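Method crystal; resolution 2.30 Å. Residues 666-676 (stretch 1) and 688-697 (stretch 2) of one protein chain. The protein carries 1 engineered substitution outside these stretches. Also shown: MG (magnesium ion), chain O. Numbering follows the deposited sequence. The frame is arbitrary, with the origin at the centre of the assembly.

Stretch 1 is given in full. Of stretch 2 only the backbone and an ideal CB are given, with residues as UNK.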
# COMPACT_ATOMS: atom_id res chain seq x y z
N ASN B 666 -18.37 -7.89 6.79
CA ASN B 666 -17.30 -8.75 7.27
C ASN B 666 -16.48 -9.29 6.11
O ASN B 666 -15.25 -9.28 6.18
CB ASN B 666 -17.81 -9.89 8.17
CG ASN B 666 -16.68 -10.56 8.92
OD1 ASN B 666 -16.73 -10.71 10.13
ND2 ASN B 666 -15.62 -10.92 8.21
N ILE B 667 -17.14 -9.77 5.05
CA ILE B 667 -16.40 -10.29 3.90
C ILE B 667 -15.64 -9.18 3.16
O ILE B 667 -14.49 -9.39 2.77
CB ILE B 667 -17.33 -11.09 2.98
CG1 ILE B 667 -17.86 -12.33 3.71
CG2 ILE B 667 -16.65 -11.44 1.67
CD1 ILE B 667 -19.12 -12.88 3.08
N CYS B 668 -16.26 -7.99 3.02
CA CYS B 668 -15.58 -6.85 2.43
C CYS B 668 -14.45 -6.35 3.33
O CYS B 668 -13.37 -6.03 2.83
CB CYS B 668 -16.55 -5.73 2.08
SG CYS B 668 -17.74 -6.30 0.85
N GLY B 669 -14.67 -6.35 4.65
CA GLY B 669 -13.59 -6.02 5.57
C GLY B 669 -12.38 -6.93 5.36
O GLY B 669 -11.24 -6.47 5.37
N GLY B 670 -12.61 -8.22 5.11
CA GLY B 670 -11.49 -9.11 4.89
C GLY B 670 -10.79 -8.87 3.55
O GLY B 670 -9.58 -9.08 3.44
N LEU B 671 -11.52 -8.39 2.52
CA LEU B 671 -10.87 -8.06 1.26
C LEU B 671 -9.92 -6.88 1.44
O LEU B 671 -8.90 -6.77 0.75
CB LEU B 671 -11.92 -7.74 0.18
CG LEU B 671 -12.85 -8.87 -0.24
CD1 LEU B 671 -13.94 -8.33 -1.17
CD2 LEU B 671 -12.08 -10.00 -0.90
N ALA B 672 -10.24 -6.00 2.40
CA ALA B 672 -9.32 -4.96 2.84
C ALA B 672 -8.03 -5.60 3.38
O ALA B 672 -6.92 -5.12 3.10
CB ALA B 672 -10.00 -4.09 3.87
N ILE B 673 -8.16 -6.69 4.16
CA ILE B 673 -6.98 -7.34 4.73
C ILE B 673 -6.23 -8.12 3.64
O ILE B 673 -5.01 -8.23 3.67
CB ILE B 673 -7.34 -8.20 5.96
CG1 ILE B 673 -7.97 -7.32 7.05
CG2 ILE B 673 -6.10 -8.93 6.49
CD1 ILE B 673 -8.51 -8.08 8.23
N ALA B 674 -6.97 -8.61 2.64
CA ALA B 674 -6.32 -9.19 1.46
C ALA B 674 -5.39 -8.17 0.80
O ALA B 674 -4.28 -8.52 0.40
CB ALA B 674 -7.33 -9.73 0.48
N SER B 675 -5.85 -6.91 0.70
CA SER B 675 -5.09 -5.84 0.06
C SER B 675 -3.83 -5.53 0.86
O SER B 675 -2.74 -5.44 0.29
CB SER B 675 -5.88 -4.57 -0.07
OG SER B 675 -7.04 -4.83 -0.82
N TYR B 676 -4.05 -5.30 2.16
CA TYR B 676 -2.98 -5.08 3.13
C TYR B 676 -1.96 -6.21 3.02
O TYR B 676 -0.76 -5.95 2.92
CB TYR B 676 -3.58 -4.97 4.54
CG TYR B 676 -2.53 -4.72 5.59
CD1 TYR B 676 -1.91 -3.47 5.68
CD2 TYR B 676 -2.19 -5.70 6.52
CE1 TYR B 676 -0.95 -3.22 6.63
CE2 TYR B 676 -1.24 -5.46 7.50
CZ TYR B 676 -0.61 -4.23 7.55
OH TYR B 676 0.33 -3.95 8.49
N UNK B 688 -12.42 -17.93 3.05
CA UNK B 688 -13.64 -18.59 2.60
C UNK B 688 -14.06 -18.10 1.21
O UNK B 688 -14.72 -18.81 0.47
CB UNK B 688 -14.77 -18.35 3.61
N UNK B 689 -13.71 -16.85 0.87
CA UNK B 689 -14.28 -16.17 -0.29
C UNK B 689 -13.20 -16.07 -1.37
O UNK B 689 -12.51 -15.06 -1.48
CB UNK B 689 -14.81 -14.79 0.09
N UNK B 690 -13.05 -17.14 -2.16
CA UNK B 690 -11.91 -17.31 -3.04
C UNK B 690 -12.06 -16.39 -4.26
O UNK B 690 -11.10 -15.72 -4.63
CB UNK B 690 -11.78 -18.77 -3.47
N UNK B 691 -13.27 -16.36 -4.86
CA UNK B 691 -13.49 -15.57 -6.07
C UNK B 691 -13.27 -14.10 -5.74
O UNK B 691 -12.66 -13.37 -6.51
CB UNK B 691 -14.89 -15.80 -6.63
N UNK B 692 -13.80 -13.66 -4.59
CA UNK B 692 -13.70 -12.27 -4.19
C UNK B 692 -12.22 -11.89 -4.00
O UNK B 692 -11.76 -10.87 -4.50
CB UNK B 692 -14.50 -12.02 -2.91
N UNK B 693 -11.47 -12.74 -3.28
CA UNK B 693 -10.09 -12.47 -2.93
C UNK B 693 -9.22 -12.44 -4.19
O UNK B 693 -8.37 -11.56 -4.35
CB UNK B 693 -9.57 -13.52 -1.94
N UNK B 694 -9.42 -13.42 -5.08
CA UNK B 694 -8.68 -13.49 -6.33
C UNK B 694 -8.92 -12.24 -7.18
O UNK B 694 -8.01 -11.80 -7.89
CB UNK B 694 -9.07 -14.75 -7.11
N UNK B 695 -10.15 -11.70 -7.15
CA UNK B 695 -10.47 -10.54 -7.96
C UNK B 695 -9.65 -9.36 -7.47
O UNK B 695 -9.12 -8.60 -8.29
CB UNK B 695 -11.97 -10.23 -7.91
N UNK B 696 -9.51 -9.26 -6.14
CA UNK B 696 -8.74 -8.20 -5.51
C UNK B 696 -7.27 -8.36 -5.87
O UNK B 696 -6.64 -7.41 -6.29
CB UNK B 696 -8.93 -8.21 -3.99
N UNK B 697 -6.71 -9.55 -5.68
CA UNK B 697 -5.28 -9.72 -5.93
C UNK B 697 -4.97 -9.49 -7.42
O UNK B 697 -3.89 -9.01 -7.75
CB UNK B 697 -4.82 -11.11 -5.50
MG MG O . -18.51 -15.52 -1.02

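Position 688 precedes the helix, and its ideal CB has nothing of stretch 1 within 5.5 Å. The view sets little limit here. The residue is His688, which makes no contact with stretch 1.

Position 689 comes right before the helix, with phi/psi of -108/84. Its CB points toward stretch 1 and lies 4.1 Å from Ile667 CG2. The magnesium ion is nearby, so a short acidic side chain would suit best; Asn or Ser could also stand before a helix. The residue is Asp689. Its OD1 binds MG at 2.3 Å, and its OD2 lies 3.5 Å from Ile667 CG1. The side chain makes no capping bond.

Positions 690 and 691 are helical, and their CB atoms are out of reach of stretch 1. Many side chains would fit. They are Val690 and Leu691.

Position 692 points toward stretch 1. Its ideal CB is 3.7 Å from Leu671 CD2 and 5.1 Å from Ile667 CG2. Aliphatic groups near the backbone would pack well, and a longer acid could reach the ion. Leu, Met, Gln or Glu are plausible. The residue is Glu692, which does both: CB lies 3.8 Å from Leu671 CD2, and OE2 binds MG at 2.2 Å. Asp689, just before the helix, and Glu692, in its first turn, thus both bind the metal.

Position 693 points sideways, with its ideal CB 4.4 Å from Leu671 CD2 and 5.0 Å from Ala674 CB. The space favours a small or branched side chain such as Ala, Val, Ser or Thr. The residue is Thr693. Its CG2 packs 4.1 Å from Ala674 CB. Its OG1 donates to Asp689 O at 2.7 Å and accepts from water 1 at 2.8 Å. The same water donates a weak hydrogen bond to Gly670 O at 3.5 Å, linking the two helices.

Position 694 points away from stretch 1, so long or polar side chains are possible. It is Lys694.

Position 695 points sideways without contact, leaving the choice wide. Ser695 OG donates to Leu691 O at 2.8 Å, back along its own helix.

Position 696 points toward stretch 1, with its ideal CB 4.8 Å from Leu671 CD2 and 5.0 Å from both Ala674 CB and Ser675 OG. A compact apolar group such as Ala, Val or Ile would suit. The residue is Val696. Its CG2 meets Leu671 CD2 at 4.1 Å, and its CG1 is 3.6 Å from Ser675 OG.

Position 697 points sideways, and only a longer side chain would reach back; Leu or Met would serve. Leu697 does so, bringing CD2 to 3.9 Å from Ala674 O.

Stretch 2, residues 688-697: HDVLETKSVL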
# COMPACT_ATOMS: atom_id res chain seq x y z
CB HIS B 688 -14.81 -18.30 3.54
CG HIS B 688 -14.60 -18.76 4.94
ND1 HIS B 688 -13.99 -17.96 5.90
CD2 HIS B 688 -14.94 -19.92 5.55
CE1 HIS B 688 -13.97 -18.61 7.05
NE2 HIS B 688 -14.53 -19.82 6.86
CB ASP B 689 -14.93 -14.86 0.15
CG ASP B 689 -16.02 -15.03 1.21
OD1 ASP B 689 -17.15 -15.39 0.83
OD2 ASP B 689 -15.75 -14.79 2.43
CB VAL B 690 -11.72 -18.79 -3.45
CG1 VAL B 690 -10.61 -18.94 -4.49
CG2 VAL B 690 -11.45 -19.71 -2.27
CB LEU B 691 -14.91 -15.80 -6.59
CG LEU B 691 -15.32 -14.88 -7.74
CD1 LEU B 691 -16.28 -15.59 -8.71
CD2 LEU B 691 -15.94 -13.56 -7.22
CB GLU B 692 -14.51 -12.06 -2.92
CG GLU B 692 -16.00 -12.33 -3.08
CD GLU B 692 -16.48 -13.75 -2.78
OE1 GLU B 692 -15.85 -14.72 -3.25
OE2 GLU B 692 -17.48 -13.88 -2.04
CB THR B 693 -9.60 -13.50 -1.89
OG1 THR B 693 -10.49 -13.44 -0.77
CG2 THR B 693 -8.18 -13.24 -1.43
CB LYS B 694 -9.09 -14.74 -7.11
CG LYS B 694 -8.23 -15.07 -8.33
CD LYS B 694 -6.78 -15.31 -7.98
CE LYS B 694 -5.98 -15.98 -9.08
NZ LYS B 694 -6.04 -15.21 -10.34
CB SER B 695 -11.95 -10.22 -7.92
OG SER B 695 -12.71 -11.32 -8.39
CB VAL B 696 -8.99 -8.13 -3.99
CG1 VAL B 696 -7.92 -7.28 -3.28
CG2 VAL B 696 -10.38 -7.55 -3.69
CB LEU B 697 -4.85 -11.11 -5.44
CG LEU B 697 -5.03 -11.41 -3.94
CD1 LEU B 697 -4.56 -12.81 -3.62
CD2 LEU B 697 -4.30 -10.41 -3.06
O HOH W 1 -10.23 -11.91 1.56
O HOH W 2 -20.08 -15.33 -2.82
O HOH W 3 -17.20 -16.53 -2.42
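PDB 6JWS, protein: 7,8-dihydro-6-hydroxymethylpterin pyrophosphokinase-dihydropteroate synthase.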